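Local coordinates for protein folylpolyglutamate synthase/dihydrofolate synthase (PDB 1O5Z) that probably catalyses ATP-dependent addition of L-glutamate to dihydropteroate, giving dihydrofolate, and to the gamma-linked polyglutamate tail of tetrahydrofolate, at residues 13-18 / 106-111; 52-57 / 168-173; 69-74 / 151-156; 316-321 / 406-411; 367-372 / 411-416. One frame throughout, in Å; residues are numbered along the deposited sequence.

Interaction 1: residues 13-18 / 106-111; sequences MAYLEV and EDVVKI
Tyr15 and Ala14 of helix 12-23 meet Val108 and Val109 of helix 105-122 in a buried helix-helix packing, joining the N-terminal helix to a helix of the Mur ligase middle domain. The short axes pass 8.7 Å apart at 57°. In Tyr15, CG stands anti to the backbone N (chi1 172°), and CB lies against Val109 CG2 at 3.7 Å. Next, the ring turns one edge to Val108: CD1 is 3.8 Å from Val108 CG1, CE1 sits 4.0 Å from Val108 CG2, and Val108 CB lies in the ring plane. At the tip, OH bonds to Glu439 near the C-terminus, so a single side chain ties together three parts of the chain. An alanine here would probably leave Val108 without its aromatic neighbour, opening a gap beside it, and deprive Glu439 of its hydroxyl partner. Val18, one turn further on, continues the apolar seam, its CG1 4.0 Å from Val108 CG1. Ala14 CB touches both methyls of Val109. No hydrogen bond crosses between the helices; the closest approach is of Val109 CG2 to the backbone, 3.2 Å from Tyr15 N.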
# COMPACT_ATOMS: atom_id res chain seq x y z
N MET A 13 -24.32 -11.14 -0.77
CA MET A 13 -23.96 -12.50 -0.40
C MET A 13 -23.16 -13.17 -1.47
O MET A 13 -22.33 -14.04 -1.20
CB MET A 13 -25.21 -13.33 -0.15
CG MET A 13 -24.98 -14.48 0.86
SD MET A 13 -25.11 -14.09 2.66
CE MET A 13 -23.40 -14.10 3.26
N ALA A 14 -23.42 -12.79 -2.71
CA ALA A 14 -22.67 -13.31 -3.85
C ALA A 14 -21.23 -12.80 -3.79
O ALA A 14 -20.28 -13.54 -3.96
CB ALA A 14 -23.35 -12.90 -5.15
N TYR A 15 -21.10 -11.52 -3.51
CA TYR A 15 -19.80 -10.91 -3.20
C TYR A 15 -19.01 -11.65 -2.11
O TYR A 15 -17.87 -12.01 -2.30
CB TYR A 15 -19.97 -9.45 -2.84
CG TYR A 15 -18.69 -8.81 -2.32
CD1 TYR A 15 -17.69 -8.41 -3.18
CD2 TYR A 15 -18.50 -8.59 -0.95
CE1 TYR A 15 -16.51 -7.78 -2.70
CE2 TYR A 15 -17.33 -7.99 -0.47
CZ TYR A 15 -16.35 -7.60 -1.35
OH TYR A 15 -15.21 -7.01 -0.85
N LEU A 16 -19.59 -11.88 -0.95
CA LEU A 16 -18.91 -12.67 0.09
C LEU A 16 -18.48 -14.06 -0.41
O LEU A 16 -17.35 -14.51 -0.14
CB LEU A 16 -19.78 -12.81 1.31
CG LEU A 16 -20.04 -11.52 2.07
CD1 LEU A 16 -20.81 -11.92 3.35
CD2 LEU A 16 -18.78 -10.71 2.41
N GLU A 17 -19.34 -14.68 -1.19
CA GLU A 17 -19.07 -16.01 -1.78
C GLU A 17 -17.93 -15.95 -2.81
O GLU A 17 -17.12 -16.87 -2.91
CB GLU A 17 -20.37 -16.53 -2.43
CG GLU A 17 -20.74 -18.00 -2.22
CD GLU A 17 -20.65 -18.49 -0.77
OE1 GLU A 17 -21.69 -18.46 -0.01
OE2 GLU A 17 -19.54 -18.97 -0.43
N VAL A 18 -17.84 -14.85 -3.55
CA VAL A 18 -16.65 -14.61 -4.36
C VAL A 18 -15.40 -14.60 -3.49
O VAL A 18 -14.37 -15.15 -3.88
CB VAL A 18 -16.67 -13.26 -5.11
CG1 VAL A 18 -15.32 -12.96 -5.69
CG2 VAL A 18 -17.69 -13.28 -6.21
N GLU A 106 -20.93 -5.26 -6.24
CA GLU A 106 -21.67 -5.67 -7.44
C GLU A 106 -20.71 -5.89 -8.65
O GLU A 106 -20.80 -6.87 -9.36
CB GLU A 106 -22.77 -4.65 -7.78
CG GLU A 106 -23.58 -5.09 -8.99
CD GLU A 106 -24.44 -3.99 -9.66
OE1 GLU A 106 -25.62 -4.33 -10.04
OE2 GLU A 106 -23.91 -2.84 -9.84
N ASP A 107 -19.78 -4.99 -8.86
CA ASP A 107 -18.84 -5.19 -9.92
C ASP A 107 -17.83 -6.29 -9.68
O ASP A 107 -17.38 -6.94 -10.63
CB ASP A 107 -18.12 -3.89 -10.23
CG ASP A 107 -18.97 -2.94 -11.08
OD1 ASP A 107 -20.02 -3.38 -11.64
OD2 ASP A 107 -18.66 -1.74 -11.24
N VAL A 108 -17.44 -6.49 -8.44
CA VAL A 108 -16.55 -7.58 -8.14
C VAL A 108 -17.28 -8.87 -8.55
O VAL A 108 -16.72 -9.74 -9.22
CB VAL A 108 -16.21 -7.62 -6.65
CG1 VAL A 108 -15.65 -9.04 -6.27
CG2 VAL A 108 -15.25 -6.47 -6.26
N VAL A 109 -18.53 -8.97 -8.14
CA VAL A 109 -19.36 -10.12 -8.49
C VAL A 109 -19.45 -10.27 -10.02
O VAL A 109 -19.25 -11.35 -10.55
CB VAL A 109 -20.75 -9.99 -7.83
CG1 VAL A 109 -21.74 -11.04 -8.36
CG2 VAL A 109 -20.63 -10.17 -6.38
N LYS A 110 -19.69 -9.16 -10.71
CA LYS A 110 -19.79 -9.17 -12.18
C LYS A 110 -18.53 -9.64 -12.87
O LYS A 110 -18.58 -10.51 -13.73
CB LYS A 110 -20.17 -7.77 -12.72
CG LYS A 110 -21.71 -7.45 -12.65
CD LYS A 110 -21.94 -5.93 -12.93
CE LYS A 110 -23.30 -5.64 -13.62
NZ LYS A 110 -23.12 -4.79 -14.89
N ILE A 111 -17.39 -9.05 -12.52
CA ILE A 111 -16.15 -9.49 -13.09
C ILE A 111 -15.87 -10.95 -12.74
O ILE A 111 -15.45 -11.72 -13.59
CB ILE A 111 -14.97 -8.59 -12.72
CG1 ILE A 111 -14.86 -7.41 -13.70
CG2 ILE A 111 -13.61 -9.32 -12.85
CD1 ILE A 111 -15.46 -6.27 -13.19

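Interaction 2: residues 52-57 / 168-173; sequences YKTIHI and VFPLCS
A parallel strand-to-loop contact joins strand 53-58, central in the mixed sheet of the Mur ligase middle domain, to the loop leading into its neighbour, strand 173-175. Thr54 and His56 make the polar connections. Leu171 N donates to Thr54 O at 2.7 Å, and His56 N donates to Cys172 O at 3.1 Å, both bonds nearly straight. A water extends this ladder, accepting from Thr54 N and donating to Phe169 O. Where the strands begin to pair, His56 bridges with Ser173, whose CA lies 3.3 Å from His56 O in a CA-H...O contact.

Side chains pack tightly around this backbone. Thr54 CG2 is wedged between Val168 and Pro170, 3.4 Å from Val168 CB and as close to Pro170 CA. Val168 CG2, placed between the backbone N and the carbonyl carbon (its CG1 has chi1 -57°), sits over one face of the His56 imidazole in a CH-pi contact, 4.1 Å from the ring centroid. Pro170 CG abuts His56 CB, and Leu171 CD1 rests on Lys53 CB at 3.8 Å. An alanine in place of Val168 would probably cost the imidazole its CH-pi partner and open a gap beside the Thr54 methyl. A bond from His56 NE2 to Thr165 OG1 limits the ring's rotation. Thr54 OG1 is buried without a polar partner, which implies that this side chain contributes chiefly by its methyl, while its backbone N and O are both bonded.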
# COMPACT_ATOMS: atom_id res chain seq x y z
N TYR A 52 -5.05 -0.49 -22.49
CA TYR A 52 -4.88 0.85 -21.95
C TYR A 52 -3.42 1.03 -21.57
O TYR A 52 -2.70 0.09 -21.38
CB TYR A 52 -5.78 1.09 -20.72
CG TYR A 52 -5.93 -0.15 -19.83
CD1 TYR A 52 -4.91 -0.55 -18.94
CD2 TYR A 52 -7.04 -0.97 -19.94
CE1 TYR A 52 -5.02 -1.73 -18.20
CE2 TYR A 52 -7.17 -2.13 -19.18
CZ TYR A 52 -6.15 -2.51 -18.36
OH TYR A 52 -6.28 -3.60 -17.60
N LYS A 53 -2.98 2.28 -21.46
CA LYS A 53 -1.65 2.62 -20.97
C LYS A 53 -1.56 2.26 -19.50
O LYS A 53 -2.56 2.20 -18.79
CB LYS A 53 -1.33 4.12 -21.15
CG LYS A 53 -1.48 4.67 -22.56
CD LYS A 53 -0.60 3.86 -23.54
CE LYS A 53 -0.64 4.37 -25.02
NZ LYS A 53 -0.34 3.25 -26.00
N THR A 54 -0.32 2.09 -19.05
CA THR A 54 -0.09 1.47 -17.77
C THR A 54 1.11 2.14 -17.13
O THR A 54 2.00 2.65 -17.83
CB THR A 54 0.05 -0.03 -18.08
OG1 THR A 54 -1.04 -0.76 -17.46
CG2 THR A 54 1.25 -0.61 -17.58
N ILE A 55 1.09 2.23 -15.79
CA ILE A 55 2.26 2.68 -15.01
C ILE A 55 2.48 1.66 -13.94
O ILE A 55 1.54 1.18 -13.34
CB ILE A 55 2.05 4.08 -14.41
CG1 ILE A 55 1.94 5.09 -15.53
CG2 ILE A 55 3.20 4.47 -13.47
CD1 ILE A 55 1.39 6.44 -15.04
N HIS A 56 3.73 1.29 -13.75
CA HIS A 56 4.05 0.11 -12.98
C HIS A 56 4.97 0.46 -11.84
O HIS A 56 6.04 0.96 -12.10
CB HIS A 56 4.70 -0.96 -13.86
CG HIS A 56 4.63 -2.33 -13.27
ND1 HIS A 56 5.39 -3.38 -13.73
CD2 HIS A 56 3.86 -2.83 -12.27
CE1 HIS A 56 5.10 -4.46 -13.03
NE2 HIS A 56 4.20 -4.15 -12.12
N ILE A 57 4.53 0.19 -10.60
CA ILE A 57 5.24 0.65 -9.40
C ILE A 57 5.57 -0.45 -8.41
O ILE A 57 4.69 -1.00 -7.77
CB ILE A 57 4.44 1.79 -8.69
CG1 ILE A 57 4.27 2.98 -9.66
CG2 ILE A 57 5.21 2.30 -7.46
CD1 ILE A 57 3.04 3.54 -9.58
N VAL A 168 2.54 -6.33 -17.93
CA VAL A 168 2.31 -5.06 -18.61
C VAL A 168 3.56 -4.59 -19.33
O VAL A 168 4.66 -5.05 -19.02
CB VAL A 168 1.86 -3.92 -17.64
CG1 VAL A 168 0.61 -4.32 -16.90
CG2 VAL A 168 2.96 -3.51 -16.66
N PHE A 169 3.35 -3.69 -20.29
CA PHE A 169 4.39 -2.83 -20.85
C PHE A 169 4.00 -1.35 -20.58
O PHE A 169 3.17 -0.77 -21.28
CB PHE A 169 4.52 -3.09 -22.32
CG PHE A 169 5.90 -3.11 -22.77
CD1 PHE A 169 6.62 -4.31 -22.76
CD2 PHE A 169 6.52 -1.91 -23.20
CE1 PHE A 169 7.94 -4.34 -23.17
CE2 PHE A 169 7.86 -1.91 -23.65
CZ PHE A 169 8.58 -3.12 -23.65
N PRO A 170 4.55 -0.77 -19.52
CA PRO A 170 4.07 0.50 -19.03
C PRO A 170 4.71 1.71 -19.70
O PRO A 170 5.65 1.58 -20.47
CB PRO A 170 4.47 0.46 -17.55
CG PRO A 170 5.69 -0.34 -17.51
CD PRO A 170 5.62 -1.31 -18.66
N LEU A 171 4.20 2.88 -19.38
CA LEU A 171 4.83 4.11 -19.80
C LEU A 171 6.10 4.40 -18.96
O LEU A 171 7.02 5.09 -19.40
CB LEU A 171 3.82 5.26 -19.66
CG LEU A 171 2.55 5.18 -20.51
CD1 LEU A 171 1.59 6.28 -20.09
CD2 LEU A 171 2.92 5.31 -21.97
N CYS A 172 6.13 3.84 -17.75
CA CYS A 172 7.21 4.03 -16.83
C CYS A 172 7.13 2.92 -15.82
O CYS A 172 6.05 2.47 -15.47
CB CYS A 172 7.04 5.36 -16.10
SG CYS A 172 8.49 5.84 -15.13
N SER A 173 8.30 2.46 -15.39
CA SER A 173 8.47 1.47 -14.32
C SER A 173 9.21 2.19 -13.21
O SER A 173 10.22 2.87 -13.44
CB SER A 173 9.33 0.30 -14.80
OG SER A 173 8.79 -0.27 -15.98
O HOH W 1 1.63 1.63 -21.27

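Interaction 3: residues 69-74 / 151-156; sequences MVSNIL and IAVLEV
Val153 stands at the centre of this contact, pointing from strand 151-155 at the helix and met by Val70, Ser71 and Leu74 of helix 63-77. The helix runs nearly antiparallel to the strand, 164° between the short axes and 8.9 Å apart, as a helix laid on the sheet of a P-loop-type alpha/beta domain does. The Val153 rotamer (CG1 chi1 -176°) sets CG2 anti to the carbonyl carbon, where it meets Val70 CG1 at 4.0 Å; the two valines meet obliquely. Leu74 lies at about a right angle to Ile151 and touches it with CD1, 4.0 Å from Ile151 CD1. The same Leu74 methyl reaches Val153 CG2 at 4.1 Å, bridging two strand residues that face the helix. Ser71 brings its hydroxyl against the branched end of Val153: OG is 3.5 Å from Val153 CB and 3.7 Å from Val153 CG2. Around them, Val81 of strand 81-84 touches both Ser71 and Leu74, and Ile57 of strand 53-58 packs beside Val153. The contact is thus wholly apolar apart from one hydroxyl, which bonds back to Ala67 O in its own helix and weakly to Tyr85 OH; with its polar demand met there, Ser71 can lie against a buried valine without needing a partner from the strand.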
# COMPACT_ATOMS: atom_id res chain seq x y z
N MET A 69 -0.34 8.30 -5.10
CA MET A 69 -0.02 9.66 -5.51
C MET A 69 -0.12 9.85 -7.04
O MET A 69 -0.71 10.82 -7.55
CB MET A 69 1.37 9.99 -5.03
CG MET A 69 1.48 10.16 -3.52
SD MET A 69 3.22 10.40 -3.04
CE MET A 69 3.15 10.40 -1.26
N VAL A 70 0.45 8.89 -7.77
CA VAL A 70 0.35 8.89 -9.20
C VAL A 70 -1.10 8.83 -9.66
O VAL A 70 -1.49 9.61 -10.51
CB VAL A 70 1.23 7.78 -9.82
CG1 VAL A 70 0.98 7.65 -11.26
CG2 VAL A 70 2.69 8.13 -9.64
N SER A 71 -1.89 7.92 -9.10
CA SER A 71 -3.30 7.82 -9.51
C SER A 71 -4.00 9.07 -9.20
O SER A 71 -4.76 9.51 -9.98
CB SER A 71 -4.08 6.70 -8.79
OG SER A 71 -3.33 5.51 -8.86
N ASN A 72 -3.85 9.56 -7.99
CA ASN A 72 -4.54 10.76 -7.55
C ASN A 72 -4.26 11.97 -8.41
O ASN A 72 -5.19 12.71 -8.72
CB ASN A 72 -4.29 11.02 -6.07
CG ASN A 72 -5.35 10.35 -5.23
OD1 ASN A 72 -6.53 10.67 -5.41
ND2 ASN A 72 -4.97 9.38 -4.42
N ILE A 73 -3.03 12.11 -8.86
CA ILE A 73 -2.68 13.25 -9.70
C ILE A 73 -3.36 13.14 -11.09
O ILE A 73 -3.89 14.12 -11.63
CB ILE A 73 -1.17 13.36 -9.85
CG1 ILE A 73 -0.55 13.80 -8.52
CG2 ILE A 73 -0.80 14.38 -10.97
CD1 ILE A 73 0.98 13.68 -8.51
N LEU A 74 -3.32 11.93 -11.66
CA LEU A 74 -3.94 11.70 -12.95
C LEU A 74 -5.43 11.79 -12.89
O LEU A 74 -6.05 12.30 -13.82
CB LEU A 74 -3.55 10.33 -13.46
CG LEU A 74 -2.08 10.11 -13.82
CD1 LEU A 74 -1.84 8.61 -13.96
CD2 LEU A 74 -1.71 10.81 -15.12
N ILE A 151 -5.74 4.97 -18.39
CA ILE A 151 -4.53 4.48 -17.81
C ILE A 151 -4.75 3.72 -16.53
O ILE A 151 -5.67 4.01 -15.75
CB ILE A 151 -3.52 5.65 -17.63
CG1 ILE A 151 -2.32 5.19 -16.86
CG2 ILE A 151 -4.15 6.87 -16.97
CD1 ILE A 151 -1.21 6.15 -17.01
N ALA A 152 -3.93 2.69 -16.34
CA ALA A 152 -3.96 1.90 -15.12
C ALA A 152 -2.64 2.07 -14.36
O ALA A 152 -1.59 2.00 -14.95
CB ALA A 152 -4.26 0.44 -15.42
N VAL A 153 -2.72 2.34 -13.06
CA VAL A 153 -1.54 2.40 -12.19
C VAL A 153 -1.53 1.16 -11.36
O VAL A 153 -2.48 0.86 -10.65
CB VAL A 153 -1.58 3.64 -11.30
CG1 VAL A 153 -0.32 3.78 -10.47
CG2 VAL A 153 -1.76 4.89 -12.18
N LEU A 154 -0.42 0.42 -11.45
CA LEU A 154 -0.33 -0.90 -10.87
C LEU A 154 0.78 -0.97 -9.86
O LEU A 154 1.94 -0.80 -10.19
CB LEU A 154 -0.05 -1.92 -11.97
CG LEU A 154 -0.99 -1.74 -13.16
CD1 LEU A 154 -0.37 -2.42 -14.36
CD2 LEU A 154 -2.30 -2.33 -12.81
N GLU A 155 0.39 -1.27 -8.65
CA GLU A 155 1.29 -1.60 -7.60
C GLU A 155 1.69 -3.10 -7.69
O GLU A 155 0.85 -3.99 -7.70
CB GLU A 155 0.63 -1.30 -6.23
CG GLU A 155 1.54 -1.65 -5.07
CD GLU A 155 0.92 -1.54 -3.73
OE1 GLU A 155 -0.27 -1.22 -3.62
OE2 GLU A 155 1.69 -1.76 -2.78
N VAL A 156 2.99 -3.35 -7.70
CA VAL A 156 3.52 -4.69 -7.65
C VAL A 156 3.01 -5.35 -6.38
O VAL A 156 2.98 -4.72 -5.29
CB VAL A 156 5.05 -4.67 -7.66
CG1 VAL A 156 5.59 -6.06 -7.45
CG2 VAL A 156 5.58 -4.02 -8.96

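Interaction 4: residues 316-321 / 406-411; sequences KMYILD and EAIEST
Lys316 and Tyr318 of strand 316-320 reach across to Ile408 of helix 404-409 and Thr411 in the loop that follows, a strand-helix packing within the alpha/beta glutamate ligase domain of the Mur ligase family. Lys316 comes first. Its chain leaves with CG anti to the backbone N (chi1 -162°) and bends further along, bringing NZ to Thr411. There the ammonium donates to Thr411 OG1 at 2.8 Å and to Thr411 O at 3.0 Å, in the second case from well above the carbonyl plane. Tyr318 OH, 2.7 Å from NZ, and an unidentified bound molecule, probably from the crystallisation liquor, are further acceptors, so four oxygens share three N-H. Those of Thr411 and Tyr318 would probably stabilise the lysine charge. Thr411 OG1 also lies close to Thr415 OG1.

Tyr318 follows, pointing the same way as Lys316. The side chains of Tyr318 and Ile408 cross at about a right angle, and Leu431 of helix 421-433 touches both, adding an apolar flank to the polar cluster. On the helix side, Ser410 OG donates to Glu406 O at 2.7 Å. The apolar touch across the contact is made by Tyr318 CE2, 3.8 Å from Ile408 CB.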
# COMPACT_ATOMS: atom_id res chain seq x y z
N LYS A 316 -10.76 14.04 18.58
CA LYS A 316 -9.66 13.24 19.06
C LYS A 316 -8.83 12.76 17.89
O LYS A 316 -9.39 12.45 16.84
CB LYS A 316 -10.15 12.03 19.85
CG LYS A 316 -9.00 11.44 20.73
CD LYS A 316 -9.07 9.92 20.91
CE LYS A 316 -10.38 9.53 21.59
NZ LYS A 316 -10.52 8.10 21.86
N MET A 317 -7.50 12.72 18.07
CA MET A 317 -6.59 12.22 17.06
C MET A 317 -6.33 10.79 17.30
O MET A 317 -6.13 10.39 18.44
CB MET A 317 -5.24 12.87 17.11
CG MET A 317 -5.28 14.31 17.07
SD MET A 317 -3.97 14.87 15.98
CE MET A 317 -4.98 14.84 14.47
N TYR A 318 -6.25 10.07 16.18
CA TYR A 318 -5.83 8.69 16.12
C TYR A 318 -4.65 8.56 15.18
O TYR A 318 -4.70 9.04 14.07
CB TYR A 318 -6.95 7.83 15.59
CG TYR A 318 -8.09 7.80 16.54
CD1 TYR A 318 -9.14 8.68 16.42
CD2 TYR A 318 -8.09 6.89 17.56
CE1 TYR A 318 -10.17 8.67 17.31
CE2 TYR A 318 -9.12 6.86 18.48
CZ TYR A 318 -10.16 7.74 18.35
OH TYR A 318 -11.15 7.70 19.28
N ILE A 319 -3.59 7.91 15.64
CA ILE A 319 -2.47 7.59 14.79
C ILE A 319 -2.63 6.11 14.47
O ILE A 319 -2.42 5.26 15.32
CB ILE A 319 -1.14 7.90 15.49
CG1 ILE A 319 -1.08 9.39 15.88
CG2 ILE A 319 0.03 7.61 14.55
CD1 ILE A 319 -1.61 9.78 17.27
N LEU A 320 -3.05 5.83 13.24
CA LEU A 320 -3.29 4.48 12.79
C LEU A 320 -2.04 4.07 12.07
O LEU A 320 -1.70 4.62 11.03
CB LEU A 320 -4.51 4.41 11.85
CG LEU A 320 -5.81 5.03 12.43
CD1 LEU A 320 -6.93 5.14 11.39
CD2 LEU A 320 -6.26 4.28 13.65
N ASP A 321 -1.34 3.09 12.63
CA ASP A 321 -0.19 2.57 11.97
C ASP A 321 -0.12 1.09 12.15
O ASP A 321 -0.06 0.60 13.29
CB ASP A 321 1.07 3.22 12.52
CG ASP A 321 2.28 2.95 11.66
OD1 ASP A 321 2.77 3.91 11.02
OD2 ASP A 321 2.82 1.81 11.57
N GLU A 406 -13.71 -0.52 22.29
CA GLU A 406 -13.86 -0.02 23.64
C GLU A 406 -12.57 0.63 24.03
O GLU A 406 -12.60 1.68 24.64
CB GLU A 406 -14.17 -1.12 24.63
CG GLU A 406 -14.44 -0.63 26.04
CD GLU A 406 -14.89 -1.75 26.98
OE1 GLU A 406 -15.14 -2.91 26.52
OE2 GLU A 406 -15.03 -1.46 28.17
N ALA A 407 -11.46 -0.03 23.72
CA ALA A 407 -10.13 0.54 23.97
C ALA A 407 -10.00 1.93 23.38
O ALA A 407 -9.57 2.83 24.08
CB ALA A 407 -9.04 -0.35 23.45
N ILE A 408 -10.34 2.14 22.12
CA ILE A 408 -10.20 3.49 21.56
C ILE A 408 -11.24 4.43 22.09
O ILE A 408 -10.97 5.62 22.24
CB ILE A 408 -10.20 3.51 20.02
CG1 ILE A 408 -11.45 2.84 19.43
CG2 ILE A 408 -8.93 2.81 19.50
CD1 ILE A 408 -11.91 3.46 18.15
N GLU A 409 -12.43 3.92 22.40
CA GLU A 409 -13.47 4.76 22.98
C GLU A 409 -13.04 5.34 24.33
O GLU A 409 -13.46 6.44 24.70
CB GLU A 409 -14.80 3.96 23.07
CG GLU A 409 -16.00 4.73 23.60
CD GLU A 409 -15.93 4.93 25.11
OE1 GLU A 409 -16.61 5.84 25.64
OE2 GLU A 409 -15.19 4.17 25.77
N SER A 410 -12.14 4.63 25.01
CA SER A 410 -11.73 4.91 26.37
C SER A 410 -10.65 5.98 26.53
O SER A 410 -10.40 6.46 27.64
CB SER A 410 -11.27 3.60 26.99
OG SER A 410 -12.45 2.79 27.10
N THR A 411 -10.00 6.34 25.43
CA THR A 411 -8.95 7.34 25.49
C THR A 411 -9.48 8.76 25.30
O THR A 411 -10.52 8.99 24.69
CB THR A 411 -7.86 7.03 24.48
OG1 THR A 411 -8.42 6.86 23.17
CG2 THR A 411 -7.25 5.67 24.76

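Interaction 5: residues 367-372 / 411-416; sequences IFERVI and TERATV
Glu369 and Arg413 meet at the edge of a contact between two non-adjacent strands, 370-373 and 414-418, in the parallel part of the sheet of the Mur ligase glutamate ligase domain; strand 345-349 runs between them. The Arg413 guanidinium takes the aliphatic part of Glu369 over one face, with Glu369 CB 3.4 Å above its plane and Glu369 CG 3.2 Å from Arg413 NH2. The carboxylate itself stays apart, Glu369 OE1 lying 4.7 Å from Arg413 NH2, too far for a salt bridge; any attraction is probably long-range and weak. Arg413 NH1 reaches Arg370 CB at 3.6 Å, and the two guanidinium planes are 66° apart. On the buried side, Phe368 turns its ring edge to Val416, CE1 being 3.6 Å from Val416 CG2. Ile372 CD1 rests 3.8 Å from Thr411 CG2.

Further out, Arg370 extends from CG to NE and is held by a salt bridge from NE to Glu399 and a bond from NH1 to Ser410 O; the nearby acid probably offsets its charge beside Arg413. Ser346 of the intervening strand touches both arginines, and Leu332 and Leu336 of helix 326-339 pack on Val416. Within 411-416, Thr415 OG1 donates to Arg413 O at 2.8 Å. Ile372 CD1 also lies on one face of the Arg370 guanidinium, 3.6 Å above its plane.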
# COMPACT_ATOMS: atom_id res chain seq x y z
N ILE A 367 7.34 6.46 25.96
CA ILE A 367 6.62 7.36 25.03
C ILE A 367 5.20 7.66 25.45
O ILE A 367 4.72 8.77 25.28
CB ILE A 367 6.59 6.75 23.60
CG1 ILE A 367 7.98 6.75 23.00
CG2 ILE A 367 5.70 7.55 22.66
CD1 ILE A 367 8.03 5.95 21.77
N PHE A 368 4.52 6.66 26.00
CA PHE A 368 3.08 6.78 26.21
C PHE A 368 2.77 7.05 27.65
O PHE A 368 3.44 6.57 28.56
CB PHE A 368 2.40 5.52 25.72
CG PHE A 368 2.55 5.34 24.28
CD1 PHE A 368 1.73 6.01 23.40
CD2 PHE A 368 3.57 4.55 23.77
CE1 PHE A 368 1.88 5.86 22.05
CE2 PHE A 368 3.73 4.41 22.40
CZ PHE A 368 2.88 5.06 21.55
N GLU A 369 1.74 7.86 27.83
CA GLU A 369 1.24 8.16 29.12
C GLU A 369 0.35 7.00 29.56
O GLU A 369 0.04 6.88 30.70
CB GLU A 369 0.40 9.41 28.98
CG GLU A 369 0.39 10.32 30.17
CD GLU A 369 1.66 11.07 30.26
OE1 GLU A 369 1.92 11.60 31.36
OE2 GLU A 369 2.38 11.11 29.23
N ARG A 370 -0.11 6.18 28.63
CA ARG A 370 -1.09 5.18 28.94
C ARG A 370 -1.01 4.10 27.88
O ARG A 370 -0.90 4.40 26.68
CB ARG A 370 -2.48 5.80 28.92
CG ARG A 370 -3.60 4.87 29.31
CD ARG A 370 -4.94 5.55 29.30
NE ARG A 370 -6.03 4.61 29.57
CZ ARG A 370 -7.28 4.84 29.24
NH1 ARG A 370 -7.60 5.94 28.61
NH2 ARG A 370 -8.22 3.94 29.51
N VAL A 371 -1.01 2.85 28.35
CA VAL A 371 -0.87 1.70 27.50
C VAL A 371 -2.02 0.75 27.76
O VAL A 371 -2.32 0.36 28.90
CB VAL A 371 0.51 1.00 27.65
CG1 VAL A 371 0.62 -0.23 26.74
CG2 VAL A 371 1.65 1.99 27.37
N ILE A 372 -2.70 0.43 26.67
CA ILE A 372 -3.83 -0.46 26.65
C ILE A 372 -3.51 -1.56 25.64
O ILE A 372 -3.30 -1.29 24.49
CB ILE A 372 -5.08 0.28 26.18
CG1 ILE A 372 -5.35 1.49 27.08
CG2 ILE A 372 -6.26 -0.68 26.13
CD1 ILE A 372 -6.44 2.39 26.51
N THR A 411 -10.00 6.34 25.43
CA THR A 411 -8.95 7.34 25.49
C THR A 411 -9.48 8.76 25.30
O THR A 411 -10.52 8.99 24.69
CB THR A 411 -7.86 7.03 24.48
OG1 THR A 411 -8.42 6.86 23.17
CG2 THR A 411 -7.25 5.67 24.76
N GLU A 412 -8.73 9.69 25.88
CA GLU A 412 -8.90 11.13 25.74
C GLU A 412 -7.75 11.69 24.89
O GLU A 412 -7.96 12.62 24.08
CB GLU A 412 -8.82 11.79 27.11
CG GLU A 412 -9.63 11.10 28.19
CD GLU A 412 -11.12 11.43 28.10
OE1 GLU A 412 -11.71 11.35 27.00
OE2 GLU A 412 -11.70 11.77 29.16
N ARG A 413 -6.55 11.14 25.12
CA ARG A 413 -5.34 11.60 24.49
C ARG A 413 -5.30 11.16 23.07
O ARG A 413 -5.97 10.22 22.68
CB ARG A 413 -4.12 11.02 25.18
CG ARG A 413 -3.92 11.46 26.62
CD ARG A 413 -2.90 10.56 27.34
NE ARG A 413 -2.64 10.90 28.73
CZ ARG A 413 -3.04 10.19 29.79
NH1 ARG A 413 -3.75 9.08 29.69
NH2 ARG A 413 -2.71 10.62 31.00
N ALA A 414 -4.50 11.87 22.28
CA ALA A 414 -4.10 11.38 20.99
C ALA A 414 -3.62 9.89 21.11
O ALA A 414 -2.74 9.56 21.93
CB ALA A 414 -3.01 12.29 20.40
N THR A 415 -4.26 9.00 20.33
CA THR A 415 -4.16 7.55 20.54
C THR A 415 -3.52 6.89 19.35
O THR A 415 -3.98 7.08 18.23
CB THR A 415 -5.54 6.97 20.75
OG1 THR A 415 -6.08 7.47 21.97
CG2 THR A 415 -5.47 5.46 20.99
N VAL A 416 -2.46 6.12 19.61
CA VAL A 416 -1.75 5.35 18.62
C VAL A 416 -2.34 3.94 18.65
O VAL A 416 -2.30 3.27 19.66
CB VAL A 416 -0.24 5.27 18.93
CG1 VAL A 416 0.45 4.31 17.95
CG2 VAL A 416 0.41 6.66 18.89

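Overall arrangement
Interactions 2 and 3 lie on the same sheet of the middle domain, one within it and one on its face: strands 53-58 and 151-155 are neighbours, linked by Ile55 N to Ala152 O at 2.8 Å, and both contacts are buried. Interaction 1 is buried too, but joins helices about 24 Å from interaction 3 between centres and is purely apolar across its interface. Interactions 4 and 5 belong to the glutamate ligase domain, on the opposite side of the chain's centre from 2 and 3. They share Thr411, and strands 316-320 of one and 414-418 of the other are neighbours in the sheet. Their chemistry is more charged: a lysine among oxygens in the buried interaction 4, and arginines in the partly buried interaction 5.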